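PDB 2AVT: DNA polymerase III beta subunit from Streptococcus pyogenes, which probably forms a ring-shaped dimeric sliding clamp that encircles DNA and tethers the replicative polymerase to its template. Local coordinates for residues N283-G288 against N304-G309. Residues are numbered along the deposited sequence; the frame is centred on the assembly and turned at random.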
ATOM      1  N   ASN A 283       1.219  -2.640  24.019  1.00 52.58           N
ATOM      2  CA  ASN A 283       2.144  -3.087  22.988  1.00 55.50           C
ATOM      3  C   ASN A 283       3.553  -2.555  23.248  1.00 57.12           C
ATOM      4  O   ASN A 283       4.540  -3.132  22.783  1.00 56.44           O
ATOM      5  CB  ASN A 283       1.649  -2.638  21.607  1.00 55.29           C
ATOM      6  CG  ASN A 283       2.370  -3.339  20.476  1.00 55.48           C
ATOM      7  OD1 ASN A 283       2.454  -4.567  20.446  1.00 56.43           O
ATOM      8  ND2 ASN A 283       2.888  -2.563  19.535  1.00 55.39           N
ATOM      9  N   ALA A 284       3.638  -1.460  24.000  1.00 58.97           N
ATOM     10  CA  ALA A 284       4.926  -0.861  24.327  1.00 61.76           C
ATOM     11  C   ALA A 284       5.759  -1.875  25.091  1.00 64.03           C
ATOM     12  O   ALA A 284       6.946  -2.057  24.816  1.00 64.59           O
ATOM     13  CB  ALA A 284       4.725   0.395  25.168  1.00 60.04           C
ATOM     14  N   THR A 285       5.122  -2.541  26.048  1.00 66.70           N
ATOM     15  CA  THR A 285       5.789  -3.545  26.869  1.00 69.53           C
ATOM     16  C   THR A 285       5.526  -4.953  26.349  1.00 71.16           C
ATOM     17  O   THR A 285       4.378  -5.387  26.257  1.00 72.17           O
ATOM     18  CB  THR A 285       5.309  -3.472  28.329  1.00 70.26           C
ATOM     19  OG1 THR A 285       5.732  -2.232  28.909  1.00 71.14           O
ATOM     20  CG2 THR A 285       5.869  -4.638  29.134  1.00 69.96           C
ATOM     21  N   GLN A 286       6.595  -5.663  26.008  1.00 72.45           N
ATOM     22  CA  GLN A 286       6.472  -7.025  25.506  1.00 73.00           C
ATOM     23  C   GLN A 286       5.575  -7.805  26.461  1.00 72.07           C
ATOM     24  O   GLN A 286       5.638  -7.610  27.676  1.00 71.99           O
ATOM     25  CB  GLN A 286       7.855  -7.674  25.430  1.00 74.52           C
ATOM     26  CG  GLN A 286       8.872  -6.827  24.683  1.00 76.76           C
ATOM     27  CD  GLN A 286      10.258  -7.429  24.697  1.00 78.43           C
ATOM     28  OE1 GLN A 286      10.805  -7.730  25.759  1.00 79.43           O
ATOM     29  NE2 GLN A 286      10.842  -7.602  23.514  1.00 78.50           N
ATOM     30  N   ASN A 287       4.737  -8.677  25.910  1.00 70.94           N
ATOM     31  CA  ASN A 287       3.819  -9.469  26.721  1.00 69.20           C
ATOM     32  C   ASN A 287       2.857  -8.555  27.476  1.00 66.75           C
ATOM     33  O   ASN A 287       2.238  -8.967  28.455  1.00 67.86           O
ATOM     34  CB  ASN A 287       4.602 -10.329  27.722  1.00 70.85           C
ATOM     35  CG  ASN A 287       5.300 -11.504  27.066  1.00 72.36           C
ATOM     36  OD1 ASN A 287       5.983 -11.350  26.052  1.00 73.49           O
ATOM     37  ND2 ASN A 287       5.137 -12.688  27.647  1.00 73.20           N
ATOM     38  N   GLY A 288       2.744  -7.313  27.017  1.00 63.56           N
ATOM     39  CA  GLY A 288       1.852  -6.365  27.662  1.00 59.69           C
ATOM     40  C   GLY A 288       0.433  -6.896  27.710  1.00 57.97           C
ATOM     41  O   GLY A 288       0.007  -7.629  26.818  1.00 58.26           O
ATOM     42  N   ASN A 304      -0.996  -0.247  32.146  1.00 52.33           N
ATOM     43  CA  ASN A 304      -0.004   0.621  32.754  1.00 54.60           C
ATOM     44  C   ASN A 304       1.396   0.304  32.264  1.00 55.83           C
ATOM     45  O   ASN A 304       2.006  -0.672  32.697  1.00 56.39           O
ATOM     46  CB  ASN A 304      -0.049   0.499  34.276  1.00 55.54           C
ATOM     47  CG  ASN A 304       0.656   1.649  34.965  1.00 57.55           C
ATOM     48  OD1 ASN A 304       1.802   1.970  34.643  1.00 57.47           O
ATOM     49  ND2 ASN A 304      -0.024   2.278  35.919  1.00 57.05           N
ATOM     50  N   SER A 305       1.895   1.129  31.350  1.00 57.10           N
ATOM     51  CA  SER A 305       3.236   0.944  30.815  1.00 58.99           C
ATOM     52  C   SER A 305       4.165   1.933  31.504  1.00 60.70           C
ATOM     53  O   SER A 305       4.050   3.146  31.319  1.00 60.67           O
ATOM     54  CB  SER A 305       3.253   1.175  29.303  1.00 58.32           C
ATOM     55  OG  SER A 305       2.542   0.156  28.619  1.00 58.21           O
ATOM     56  N   PRO A 306       5.088   1.419  32.327  1.00 62.11           N
ATOM     57  CA  PRO A 306       6.066   2.209  33.078  1.00 63.38           C
ATOM     58  C   PRO A 306       6.783   3.306  32.282  1.00 64.27           C
ATOM     59  O   PRO A 306       7.186   4.320  32.850  1.00 65.40           O
ATOM     60  CB  PRO A 306       7.020   1.141  33.605  1.00 63.24           C
ATOM     61  CG  PRO A 306       6.080   0.010  33.899  1.00 62.39           C
ATOM     62  CD  PRO A 306       5.213  -0.014  32.656  1.00 61.81           C
ATOM     63  N   GLU A 307       6.934   3.117  30.975  1.00 64.75           N
ATOM     64  CA  GLU A 307       7.610   4.118  30.151  1.00 65.46           C
ATOM     65  C   GLU A 307       6.694   5.113  29.442  1.00 64.46           C
ATOM     66  O   GLU A 307       6.687   6.303  29.767  1.00 64.16           O
ATOM     67  CB  GLU A 307       8.499   3.444  29.097  1.00 67.12           C
ATOM     68  CG  GLU A 307       9.067   4.421  28.059  1.00 68.75           C
ATOM     69  CD  GLU A 307      10.015   3.765  27.060  1.00 69.76           C
ATOM     70  OE1 GLU A 307       9.597   2.805  26.374  1.00 70.75           O
ATOM     71  OE2 GLU A 307      11.179   4.215  26.956  1.00 70.15           O
ATOM     72  N   VAL A 308       5.927   4.617  28.475  1.00 63.34           N
ATOM     73  CA  VAL A 308       5.040   5.457  27.673  1.00 62.42           C
ATOM     74  C   VAL A 308       3.805   6.045  28.357  1.00 60.72           C
ATOM     75  O   VAL A 308       3.512   7.227  28.182  1.00 60.21           O
ATOM     76  CB  VAL A 308       4.585   4.710  26.388  1.00 62.76           C
ATOM     77  CG1 VAL A 308       5.789   4.417  25.504  1.00 62.94           C
ATOM     78  CG2 VAL A 308       3.882   3.413  26.753  1.00 63.35           C
ATOM     79  N   GLY A 309       3.072   5.244  29.124  1.00 60.02           N
ATOM     80  CA  GLY A 309       1.891   5.785  29.775  1.00 58.54           C
ATOM     81  C   GLY A 309       0.933   4.812  30.437  1.00 57.56           C
ATOM     82  O   GLY A 309       1.293   3.677  30.751  1.00 57.75           O
TER
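Ala284 and Val308 make the apolar part of this small contact. The methyl CB of Ala284 lies 3.5 Å from CG2 of Val308, and this is the branch it meets. CG1 of the same valine stands back, 4.2 Å from Ala284 CB. Val308 CG2 is set between the backbone N and the carbonyl carbon (chi1 -63° for CG1), and this branch makes the closer approach.

The polar side chains meet more loosely. Thr285 OG1 is 4.0 Å from Ser305 OG, too far for a hydrogen bond. Ser305 OG, held beside its own backbone N, bonds instead to the carbonyl O of Ile281. That bond ties Ser305 to the last turn of helix 268-282. Thr285 OG1 also rests 4.4 Å from CD of Pro306, a marginal touch.

Backbone bonds lie within each loop separately. A type II turn runs from Thr285 to Gly288, where the bond from Gly288 N to Thr285 O is weak. Ser305 N donates to Gly309 O at 2.7 Å, closing the hairpin between strands 298-305 and 309-314.

The contact thus joins two surface loops of the C-terminal domain: the link from helix 268-282 to strand 290-295, and the hairpin tip. It lies at the dimer interface of the clamp. Val308 packs on Phe81 of the second subunit, and Gly309 pairs antiparallel with a strand of that subunit, which continues the sheet beyond strand 309-314.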